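Local coordinates for protein photoreceptor-histidine kinase BphP (Stigmatella aurantiaca DW4/3-1, PDB 6BAF) that probably senses red and far-red light through a bound bilin chromophore and passes the signal on through a histidine kinase, at residues A[162-165]-A[166-170]; A[192-196]-A[197-201]. All coordinates share one frame; numbering follows the deposited sequence.

Overall arrangement
Followed from the N terminus, the GAF domain illustrates how local turns can build a chromophore pocket. Contact 1 comes first: residues 162-165 and 166-170 close the tight loop between the antiparallel neighbours 158-164 and 170-177. The chain then runs through the short strand 188-189 before contact 2 joins the loop residues ahead of helix 196-202 to the helix itself. The two contacts stand in series, neither nesting nor crossing, with centres about 11 Å apart. Space brings them together: Trp168 CE3 packs on Arg199 CD at 3.5 Å, and Ile194 CD1 meets Tyr162 CE2. Both touch the bilin, so sheet, loop and helix meet around one ligand.

Contact 1: residues A[162-165]-A[166-170]; sequences YRFD and AEWNG. With BLR (3-[5-[(Z)-(4-ethenyl-3-methyl-5-oxidanylidene-pyrrol-2-ylidene)methyl]-2-[[5-[(Z)-(3-ethenyl-4-methyl-5-oxidanylidene-pyrrol-2-ylidene)methyl]-3-(3-hydroxy-3-oxopropyl)-4-methyl-1H-pyrrol-2-yl]methyl]-4-methyl-1H-pyrrol-3-yl]propanoic acid), chain B.
Phe164 and Trp168 meet obliquely as two flat groups, their planes 58° apart. CG and CD1 of Phe164 come to the edge of the indole, with CG 3.7 Å from Trp168 CE3, while the carbonyl oxygen of Asn169 lies near the edge of the phenyl ring. The third flat group, the Tyr162 ring, is approached obliquely by the Gly170 backbone and by the bilin, whose methyl carbon CMB is 3.7 Å from Tyr162 OH. Turned by a CG anti to the backbone N (chi1 -174°), this phenol lies so close to Gly170 that its OH is 3.3 Å from Gly170 CA; the ring rests against the glycine backbone where a side chain would otherwise stand.

These residues form the end of a beta-hairpin, with Phe164 and Gly170 as an antiparallel, non-hydrogen-bonded pair. The turn is bound by its backbone: Asp165 N gives a hydrogen bond of 2.7 Å to Asn169 O, and Trp168 N reaches Asp165 O at 2.9 Å. Asp165 OD1 adds a weak bond from Asn169 N. Beyond the turn, Asn169 OD1 is weakly bonded to Ala191 N.

The chemistry thus divides the hairpin: two backbone hydrogen bonds hold its polar tip, with a weak one to the Asp165 carboxylate, whereas aromatic groups extend from it toward strand 266-275 and, through Tyr162, to the pigment.

Contact 2: residues A[192-196]-A[197-201]; sequences SDIPR and QAREL. With BLR (3-[5-[(Z)-(4-ethenyl-3-methyl-5-oxidanylidene-pyrrol-2-ylidene)methyl]-2-[[5-[(Z)-(3-ethenyl-4-methyl-5-oxidanylidene-pyrrol-2-ylidene)methyl]-3-(3-hydroxy-3-oxopropyl)-4-methyl-1H-pyrrol-2-yl]methyl]-4-methyl-1H-pyrrol-3-yl]propanoic acid), chain B.
Arg199 turns back across the start of its own helix, laying one face of its guanidinium over Pro195 C and Arg196 CA. The bend at its third torsion (chi3 -119°) brings NE to within 3.0 Å of Ile194 O. NE lies nearly in line with that carbonyl, but the hydrogen bond is bent at its hydrogen (132°), the oxygen being tilted from the guanidinium plane. NH2 adds a weak bond to the same oxygen and also donates to Ala191 O, so a single side chain ties down two loop carbonyls. With an alanine here, Ile194 O would probably be left without these donors and the loop freer to shift beside the bilin.

Arg196 and Glu200, one helical turn apart, are turned differently. Glu200 OE2 sits over a face of the Arg196 guanidinium, 3.4 Å from NE, with the two planar groups inclined at 51°; no N-H points at the oxygen, and the salt bridge rests on charge alone.

Asp193-Ile194-Pro195 is the DIP motif of phytochrome GAF domains. Asp193 O accepts from both inner pyrrole nitrogens of the bilin: NA at 3.1 Å, and ND through a bond of similar length that is weak. Ile194 CG1 lies 3.5 Å from BLR C4A, while Pro195 packs its CD against BLR C1D at 3.2 Å.

Pro195 is also the N-cap residue, its O receiving Arg199 N at 3.0 Å. Gln197 folds back with OE1 against Pro195 CB, and its NE2 bonds to Cys3 O and Glu6 O, joining the helix start to the N-terminal segment.

Contact 1: residues A[162-165]-A[166-170]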
ATOM      1  N   TYR A 162      20.721  11.187  -3.049  1.00 40.60           N
ATOM      2  CA  TYR A 162      21.568  12.344  -2.813  1.00 36.26           C
ATOM      3  C   TYR A 162      21.696  12.467  -1.306  1.00 35.59           C
ATOM      4  O   TYR A 162      20.719  12.771  -0.626  1.00 41.29           O
ATOM      5  CB  TYR A 162      20.924  13.574  -3.437  1.00 40.75           C
ATOM      6  CG  TYR A 162      21.779  14.841  -3.383  1.00 43.60           C
ATOM      7  CD1 TYR A 162      22.836  15.027  -4.286  1.00 41.10           C
ATOM      8  CD2 TYR A 162      21.524  15.844  -2.442  1.00 43.81           C
ATOM      9  CE1 TYR A 162      23.616  16.190  -4.268  1.00 47.64           C
ATOM     10  CE2 TYR A 162      22.306  17.030  -2.409  1.00 43.45           C
ATOM     11  CZ  TYR A 162      23.342  17.188  -3.331  1.00 47.91           C
ATOM     12  OH  TYR A 162      24.122  18.328  -3.320  1.00 47.68           O
ATOM     13  N   ARG A 163      22.871  12.217  -0.773  1.00 30.50           N
ATOM     14  CA  ARG A 163      23.049  12.167   0.663  1.00 38.02           C
ATOM     15  C   ARG A 163      23.787  13.415   1.149  1.00 42.17           C
ATOM     16  O   ARG A 163      24.761  13.830   0.526  1.00 42.01           O
ATOM     17  CB  ARG A 163      23.843  10.922   1.047  1.00 34.51           C
ATOM     18  CG  ARG A 163      23.962  10.802   2.541  1.00 40.47           C
ATOM     19  CD  ARG A 163      24.901   9.673   2.908  1.00 45.36           C
ATOM     20  NE  ARG A 163      24.901   9.526   4.363  1.00 49.51           N
ATOM     21  CZ  ARG A 163      25.469   8.509   5.010  1.00 54.36           C
ATOM     22  NH1 ARG A 163      26.084   7.534   4.321  1.00 48.84           N
ATOM     23  NH2 ARG A 163      25.398   8.465   6.340  1.00 50.77           N
ATOM     24  N   PHE A 164      23.324  14.005   2.258  1.00 40.50           N
ATOM     25  CA  PHE A 164      23.919  15.211   2.831  1.00 37.67           C
ATOM     26  C   PHE A 164      25.026  14.856   3.814  1.00 45.66           C
ATOM     27  O   PHE A 164      24.884  13.932   4.620  1.00 43.55           O
ATOM     28  CB  PHE A 164      22.862  16.059   3.554  1.00 39.33           C
ATOM     29  CG  PHE A 164      21.761  16.619   2.636  1.00 39.07           C
ATOM     30  CD1 PHE A 164      22.033  17.639   1.723  1.00 36.17           C
ATOM     31  CD2 PHE A 164      20.458  16.115   2.706  1.00 36.06           C
ATOM     32  CE1 PHE A 164      21.050  18.143   0.870  1.00 36.07           C
ATOM     33  CE2 PHE A 164      19.434  16.605   1.867  1.00 38.18           C
ATOM     34  CZ  PHE A 164      19.717  17.634   0.932  1.00 37.89           C
ATOM     35  N   ASP A 165      26.117  15.619   3.790  1.00 44.04           N
ATOM     36  CA  ASP A 165      27.109  15.426   4.827  1.00 47.14           C
ATOM     37  C   ASP A 165      26.867  16.423   5.966  1.00 49.71           C
ATOM     38  O   ASP A 165      25.803  17.069   6.039  1.00 43.98           O
ATOM     39  CB  ASP A 165      28.528  15.511   4.224  1.00 49.28           C
ATOM     40  CG  ASP A 165      28.904  16.919   3.740  1.00 53.23           C
ATOM     41  OD1 ASP A 165      28.209  17.933   4.067  1.00 53.63           O
ATOM     42  OD2 ASP A 165      29.924  17.022   3.011  1.00 59.60           O
ATOM     43  N   ALA A 166      27.898  16.638   6.780  1.00 53.64           N
ATOM     44  CA  ALA A 166      27.803  17.206   8.131  1.00 57.92           C
ATOM     45  C   ALA A 166      27.180  18.596   8.474  1.00 60.34           C
ATOM     46  O   ALA A 166      26.782  18.709   9.634  1.00 70.60           O
ATOM     47  CB  ALA A 166      29.192  17.151   8.759  1.00 60.09           C
ATOM     48  N   GLU A 167      27.009  19.676   7.698  1.00 58.60           N
ATOM     49  CA  GLU A 167      27.720  20.436   6.661  1.00 56.70           C
ATOM     50  C   GLU A 167      26.837  20.755   5.436  1.00 55.12           C
ATOM     51  O   GLU A 167      26.913  21.861   4.878  1.00 44.71           O
ATOM     52  CB  GLU A 167      28.988  19.831   6.215  1.00 61.88           C
ATOM     53  CG  GLU A 167      29.741  21.016   5.598  1.00 58.86           C
ATOM     54  CD  GLU A 167      31.203  21.071   5.974  1.00 71.97           C
ATOM     55  OE1 GLU A 167      31.518  20.497   7.043  1.00 75.66           O
ATOM     56  OE2 GLU A 167      32.019  21.684   5.201  1.00 73.32           O
ATOM     57  N   TRP A 168      25.987  19.800   5.051  1.00 46.25           N
ATOM     58  CA  TRP A 168      24.907  19.944   4.083  1.00 43.98           C
ATOM     59  C   TRP A 168      25.395  20.051   2.651  1.00 40.86           C
ATOM     60  O   TRP A 168      24.588  20.334   1.749  1.00 43.34           O
ATOM     61  CB  TRP A 168      23.963  21.103   4.426  1.00 44.13           C
ATOM     62  CG  TRP A 168      23.391  20.884   5.779  1.00 50.01           C
ATOM     63  CD1 TRP A 168      23.769  21.501   6.941  1.00 45.37           C
ATOM     64  CD2 TRP A 168      22.382  19.916   6.143  1.00 48.07           C
ATOM     65  NE1 TRP A 168      23.044  21.004   7.996  1.00 46.24           N
ATOM     66  CE2 TRP A 168      22.192  20.026   7.543  1.00 49.66           C
ATOM     67  CE3 TRP A 168      21.617  18.976   5.420  1.00 43.15           C
ATOM     68  CZ2 TRP A 168      21.252  19.243   8.243  1.00 49.48           C
ATOM     69  CZ3 TRP A 168      20.682  18.193   6.115  1.00 40.63           C
ATOM     70  CH2 TRP A 168      20.513  18.329   7.516  1.00 48.94           C
ATOM     71  N   ASN A 169      26.661  19.747   2.398  1.00 40.11           N
ATOM     72  CA  ASN A 169      27.053  19.357   1.054  1.00 40.49           C
ATOM     73  C   ASN A 169      26.398  18.021   0.719  1.00 45.22           C
ATOM     74  O   ASN A 169      26.005  17.269   1.606  1.00 42.69           O
ATOM     75  CB  ASN A 169      28.573  19.241   0.961  1.00 45.00           C
ATOM     76  CG  ASN A 169      29.272  20.552   1.342  1.00 47.96           C
ATOM     77  OD1 ASN A 169      28.894  21.622   0.850  1.00 41.40           O
ATOM     78  ND2 ASN A 169      30.243  20.478   2.244  1.00 45.60           N
ATOM     79  N   GLY A 170      26.275  17.732  -0.572  1.00 43.14           N
ATOM     80  CA  GLY A 170      25.636  16.511  -0.992  1.00 45.46           C
ATOM     81  C   GLY A 170      26.544  15.637  -1.842  1.00 48.66           C
ATOM     82  O   GLY A 170      27.477  16.143  -2.483  1.00 44.36           O
TER
HETATM   83  CHA BLR B 401      15.933  22.978  -4.827  1.00 38.50           C
HETATM   84  NA  BLR B 401      18.002  21.870  -5.781  1.00 39.44           N
HETATM   85  C1A BLR B 401      16.742  21.810  -5.327  1.00 42.04           C
HETATM   86  C2A BLR B 401      16.269  20.495  -5.373  1.00 37.67           C
HETATM   87  C3A BLR B 401      17.271  19.724  -5.841  1.00 42.52           C
HETATM   88  C4A BLR B 401      18.339  20.594  -6.107  1.00 41.82           C
HETATM   89  CMA BLR B 401      17.195  18.179  -6.026  1.00 38.38           C
HETATM   90  CAA BLR B 401      14.871  20.053  -4.935  1.00 34.23           C
HETATM   91  CBA BLR B 401      13.795  20.287  -6.027  1.00 37.04           C
HETATM   92  CGA BLR B 401      13.860  19.222  -7.132  1.00 41.29           C
HETATM   93  O1A BLR B 401      13.696  18.016  -6.782  1.00 38.66           O
HETATM   94  O2A BLR B 401      14.078  19.510  -8.371  1.00 38.29           O
HETATM   95  CHB BLR B 401      19.731  20.304  -6.627  1.00 41.32           C
HETATM   96  NB  BLR B 401      19.227  18.597  -8.410  1.00 44.16           N
HETATM   97  C1B BLR B 401      20.085  19.307  -7.386  1.00 41.51           C
HETATM   98  C2B BLR B 401      21.424  18.671  -7.444  1.00 42.83           C
HETATM   99  C3B BLR B 401      21.447  17.635  -8.395  1.00 49.38           C
HETATM  100  C4B BLR B 401      20.110  17.521  -9.041  1.00 51.75           C
HETATM  101  CMB BLR B 401      22.638  19.046  -6.587  1.00 44.80           C
HETATM  102  OB  BLR B 401      19.763  16.779  -9.890  1.00 55.23           O
HETATM  103  CAB BLR B 401      22.696  16.773  -8.647  1.00 47.19           C
HETATM  104  CBB BLR B 401      22.664  15.721  -9.432  1.00 49.97           C
HETATM  105  NC  BLR B 401      20.152  26.163  -6.415  1.00 43.09           N
HETATM  106  C1C BLR B 401      21.544  26.526  -6.903  1.00 49.36           C
HETATM  107  C2C BLR B 401      21.782  27.922  -6.429  1.00 51.70           C
HETATM  108  C3C BLR B 401      20.679  28.422  -5.689  1.00 50.01           C
HETATM  109  C4C BLR B 401      19.619  27.365  -5.652  1.00 45.79           C
HETATM  110  CMC BLR B 401      23.076  28.657  -6.706  1.00 58.02           C
HETATM  111  OC  BLR B 401      22.283  25.857  -7.540  1.00 51.59           O
HETATM  112  CAC BLR B 401      20.573  29.821  -5.050  1.00 56.94           C
HETATM  113  CBC BLR B 401      21.516  30.293  -4.216  1.00 66.13           C
HETATM  114  CHD BLR B 401      18.464  27.471  -5.072  1.00 43.89           C
HETATM  115  ND  BLR B 401      17.640  24.897  -5.164  1.00 38.09           N
HETATM  116  C1D BLR B 401      17.481  26.343  -4.886  1.00 42.25           C
HETATM  117  C2D BLR B 401      16.153  26.630  -4.369  1.00 41.84           C
HETATM  118  C3D BLR B 401      15.452  25.354  -4.280  1.00 37.15           C
HETATM  119  C4D BLR B 401      16.351  24.239  -4.751  1.00 42.41           C
HETATM  120  CMD BLR B 401      15.633  28.018  -3.974  1.00 39.55           C
HETATM  121  CAD BLR B 401      14.027  25.159  -3.809  1.00 33.98           C
HETATM  122  CBD BLR B 401      13.124  25.072  -5.029  1.00 36.64           C
HETATM  123  CGD BLR B 401      11.752  25.037  -4.385  1.00 40.86           C
HETATM  124  O1D BLR B 401      11.449  24.060  -3.618  1.00 36.54           O
HETATM  125  O2D BLR B 401      10.977  26.028  -4.553  1.00 40.77           O

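Contact 2: residues A[192-196]-A[197-201]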
ATOM      1  N   SER A 192      25.035  25.003  -1.072  1.00 40.42           N
ATOM      2  CA  SER A 192      24.097  26.027  -1.536  1.00 45.55           C
ATOM      3  C   SER A 192      23.225  25.550  -2.686  1.00 44.20           C
ATOM      4  O   SER A 192      22.234  26.220  -3.002  1.00 41.13           O
ATOM      5  CB  SER A 192      24.831  27.316  -1.947  1.00 45.12           C
ATOM      6  OG  SER A 192      26.100  27.017  -2.522  1.00 45.55           O
ATOM      7  N   ASP A 193      23.545  24.416  -3.316  1.00 39.25           N
ATOM      8  CA  ASP A 193      22.685  23.954  -4.411  1.00 42.75           C
ATOM      9  C   ASP A 193      21.310  23.540  -3.920  1.00 38.80           C
ATOM     10  O   ASP A 193      20.350  23.559  -4.698  1.00 39.93           O
ATOM     11  CB  ASP A 193      23.330  22.796  -5.150  1.00 43.32           C
ATOM     12  CG  ASP A 193      24.520  23.236  -5.989  1.00 48.14           C
ATOM     13  OD1 ASP A 193      24.927  24.425  -5.912  1.00 51.75           O
ATOM     14  OD2 ASP A 193      25.049  22.392  -6.736  1.00 44.79           O
ATOM     15  N   ILE A 194      21.190  23.187  -2.648  1.00 37.94           N
ATOM     16  CA  ILE A 194      19.873  22.998  -2.045  1.00 42.04           C
ATOM     17  C   ILE A 194      19.909  23.844  -0.782  1.00 39.51           C
ATOM     18  O   ILE A 194      20.284  23.351   0.296  1.00 39.77           O
ATOM     19  CB  ILE A 194      19.556  21.518  -1.760  1.00 40.04           C
ATOM     20  CG1 ILE A 194      19.901  20.651  -2.987  1.00 38.87           C
ATOM     21  CG2 ILE A 194      18.069  21.383  -1.293  1.00 36.18           C
ATOM     22  CD1 ILE A 194      19.435  19.146  -2.874  1.00 40.06           C
ATOM     23  N   PRO A 195      19.540  25.111  -0.875  1.00 40.25           N
ATOM     24  CA  PRO A 195      19.861  26.052   0.199  1.00 43.60           C
ATOM     25  C   PRO A 195      18.988  25.798   1.411  1.00 46.48           C
ATOM     26  O   PRO A 195      18.025  25.026   1.398  1.00 41.77           O
ATOM     27  CB  PRO A 195      19.588  27.432  -0.415  1.00 41.21           C
ATOM     28  CG  PRO A 195      18.548  27.146  -1.508  1.00 44.52           C
ATOM     29  CD  PRO A 195      18.915  25.761  -2.041  1.00 35.93           C
ATOM     30  N   ARG A 196      19.310  26.527   2.464  1.00 47.27           N
ATOM     31  CA  ARG A 196      18.878  26.130   3.789  1.00 46.12           C
ATOM     32  C   ARG A 196      17.363  26.244   3.967  1.00 44.93           C
ATOM     33  O   ARG A 196      16.747  25.392   4.615  1.00 43.73           O
ATOM     34  CB  ARG A 196      19.624  26.963   4.805  1.00 49.67           C
ATOM     35  CG  ARG A 196      18.905  27.109   6.052  1.00 56.23           C
ATOM     36  CD  ARG A 196      19.915  27.071   7.113  1.00 66.18           C
ATOM     37  NE  ARG A 196      19.383  27.770   8.263  1.00 78.39           N
ATOM     38  CZ  ARG A 196      19.893  27.653   9.482  1.00 86.63           C
ATOM     39  NH1 ARG A 196      20.931  26.830   9.671  1.00 86.77           N
ATOM     40  NH2 ARG A 196      19.351  28.333  10.490  1.00 88.71           N
ATOM     41  N   GLN A 197      16.730  27.267   3.410  1.00 44.55           N
ATOM     42  CA  GLN A 197      15.281  27.311   3.552  1.00 46.64           C
ATOM     43  C   GLN A 197      14.590  26.219   2.724  1.00 43.60           C
ATOM     44  O   GLN A 197      13.467  25.829   3.055  1.00 42.67           O
ATOM     45  CB  GLN A 197      14.747  28.706   3.182  1.00 43.38           C
ATOM     46  CG  GLN A 197      14.604  29.002   1.678  1.00 45.42           C
ATOM     47  CD  GLN A 197      15.921  29.303   0.969  1.00 50.83           C
ATOM     48  OE1 GLN A 197      16.980  28.724   1.284  1.00 47.81           O
ATOM     49  NE2 GLN A 197      15.865  30.218   0.001  1.00 49.75           N
ATOM     50  N   ALA A 198      15.222  25.718   1.658  1.00 41.19           N
ATOM     51  CA  ALA A 198      14.660  24.570   0.949  1.00 40.05           C
ATOM     52  C   ALA A 198      14.787  23.318   1.802  1.00 37.99           C
ATOM     53  O   ALA A 198      13.812  22.576   1.986  1.00 39.59           O
ATOM     54  CB  ALA A 198      15.355  24.374  -0.402  1.00 36.58           C
ATOM     55  N   ARG A 199      15.971  23.099   2.373  1.00 35.04           N
ATOM     56  CA  ARG A 199      16.193  21.937   3.214  1.00 39.81           C
ATOM     57  C   ARG A 199      15.240  21.917   4.396  1.00 43.21           C
ATOM     58  O   ARG A 199      14.767  20.849   4.801  1.00 37.83           O
ATOM     59  CB  ARG A 199      17.607  21.915   3.746  1.00 36.90           C
ATOM     60  CG  ARG A 199      18.718  21.429   2.828  1.00 38.41           C
ATOM     61  CD  ARG A 199      19.985  21.528   3.698  1.00 42.61           C
ATOM     62  NE  ARG A 199      20.854  22.446   3.054  1.00 56.19           N
ATOM     63  CZ  ARG A 199      21.491  23.474   3.578  1.00 47.27           C
ATOM     64  NH1 ARG A 199      21.463  23.788   4.867  1.00 46.67           N
ATOM     65  NH2 ARG A 199      22.200  24.169   2.728  1.00 49.69           N
ATOM     66  N   GLU A 200      14.966  23.086   4.980  1.00 42.50           N
ATOM     67  CA  GLU A 200      14.035  23.154   6.098  1.00 45.52           C
ATOM     68  C   GLU A 200      12.613  22.848   5.653  1.00 40.77           C
ATOM     69  O   GLU A 200      11.874  22.165   6.362  1.00 40.13           O
ATOM     70  CB  GLU A 200      14.096  24.533   6.758  1.00 45.43           C
ATOM     71  CG  GLU A 200      15.274  24.689   7.717  1.00 51.74           C
ATOM     72  CD  GLU A 200      15.514  26.148   8.132  1.00 64.80           C
ATOM     73  OE1 GLU A 200      14.859  27.071   7.552  1.00 63.94           O
ATOM     74  OE2 GLU A 200      16.372  26.357   9.030  1.00 70.83           O
ATOM     75  N   LEU A 201      12.194  23.386   4.521  1.00 35.81           N
ATOM     76  CA  LEU A 201      10.896  23.000   3.988  1.00 41.56           C
ATOM     77  C   LEU A 201      10.838  21.497   3.708  1.00 39.18           C
ATOM     78  O   LEU A 201       9.815  20.850   3.966  1.00 41.01           O
ATOM     79  CB  LEU A 201      10.619  23.801   2.728  1.00 36.60           C
ATOM     80  CG  LEU A 201       9.348  23.407   1.988  1.00 39.42           C
ATOM     81  CD1 LEU A 201       8.148  23.593   2.894  1.00 40.88           C
ATOM     82  CD2 LEU A 201       9.230  24.301   0.786  1.00 38.51           C
TER
HETATM   83  CHA BLR B 401      15.933  22.978  -4.827  1.00 38.50           C
HETATM   84  NA  BLR B 401      18.002  21.870  -5.781  1.00 39.44           N
HETATM   85  C1A BLR B 401      16.742  21.810  -5.327  1.00 42.04           C
HETATM   86  C2A BLR B 401      16.269  20.495  -5.373  1.00 37.67           C
HETATM   87  C3A BLR B 401      17.271  19.724  -5.841  1.00 42.52           C
HETATM   88  C4A BLR B 401      18.339  20.594  -6.107  1.00 41.82           C
HETATM   89  CMA BLR B 401      17.195  18.179  -6.026  1.00 38.38           C
HETATM   90  CAA BLR B 401      14.871  20.053  -4.935  1.00 34.23           C
HETATM   91  CBA BLR B 401      13.795  20.287  -6.027  1.00 37.04           C
HETATM   92  CGA BLR B 401      13.860  19.222  -7.132  1.00 41.29           C
HETATM   93  O1A BLR B 401      13.696  18.016  -6.782  1.00 38.66           O
HETATM   94  O2A BLR B 401      14.078  19.510  -8.371  1.00 38.29           O
HETATM   95  CHB BLR B 401      19.731  20.304  -6.627  1.00 41.32           C
HETATM   96  NB  BLR B 401      19.227  18.597  -8.410  1.00 44.16           N
HETATM   97  C1B BLR B 401      20.085  19.307  -7.386  1.00 41.51           C
HETATM   98  C2B BLR B 401      21.424  18.671  -7.444  1.00 42.83           C
HETATM   99  C3B BLR B 401      21.447  17.635  -8.395  1.00 49.38           C
HETATM  100  C4B BLR B 401      20.110  17.521  -9.041  1.00 51.75           C
HETATM  101  CMB BLR B 401      22.638  19.046  -6.587  1.00 44.80           C
HETATM  102  OB  BLR B 401      19.763  16.779  -9.890  1.00 55.23           O
HETATM  103  CAB BLR B 401      22.696  16.773  -8.647  1.00 47.19           C
HETATM  104  CBB BLR B 401      22.664  15.721  -9.432  1.00 49.97           C
HETATM  105  NC  BLR B 401      20.152  26.163  -6.415  1.00 43.09           N
HETATM  106  C1C BLR B 401      21.544  26.526  -6.903  1.00 49.36           C
HETATM  107  C2C BLR B 401      21.782  27.922  -6.429  1.00 51.70           C
HETATM  108  C3C BLR B 401      20.679  28.422  -5.689  1.00 50.01           C
HETATM  109  C4C BLR B 401      19.619  27.365  -5.652  1.00 45.79           C
HETATM  110  CMC BLR B 401      23.076  28.657  -6.706  1.00 58.02           C
HETATM  111  OC  BLR B 401      22.283  25.857  -7.540  1.00 51.59           O
HETATM  112  CAC BLR B 401      20.573  29.821  -5.050  1.00 56.94           C
HETATM  113  CBC BLR B 401      21.516  30.293  -4.216  1.00 66.13           C
HETATM  114  CHD BLR B 401      18.464  27.471  -5.072  1.00 43.89           C
HETATM  115  ND  BLR B 401      17.640  24.897  -5.164  1.00 38.09           N
HETATM  116  C1D BLR B 401      17.481  26.343  -4.886  1.00 42.25           C
HETATM  117  C2D BLR B 401      16.153  26.630  -4.369  1.00 41.84           C
HETATM  118  C3D BLR B 401      15.452  25.354  -4.280  1.00 37.15           C
HETATM  119  C4D BLR B 401      16.351  24.239  -4.751  1.00 42.41           C
HETATM  120  CMD BLR B 401      15.633  28.018  -3.974  1.00 39.55           C
HETATM  121  CAD BLR B 401      14.027  25.159  -3.809  1.00 33.98           C
HETATM  122  CBD BLR B 401      13.124  25.072  -5.029  1.00 36.64           C
HETATM  123  CGD BLR B 401      11.752  25.037  -4.385  1.00 40.86           C
HETATM  124  O1D BLR B 401      11.449  24.060  -3.618  1.00 36.54           O
HETATM  125  O2D BLR B 401      10.977  26.028  -4.553  1.00 40.77           O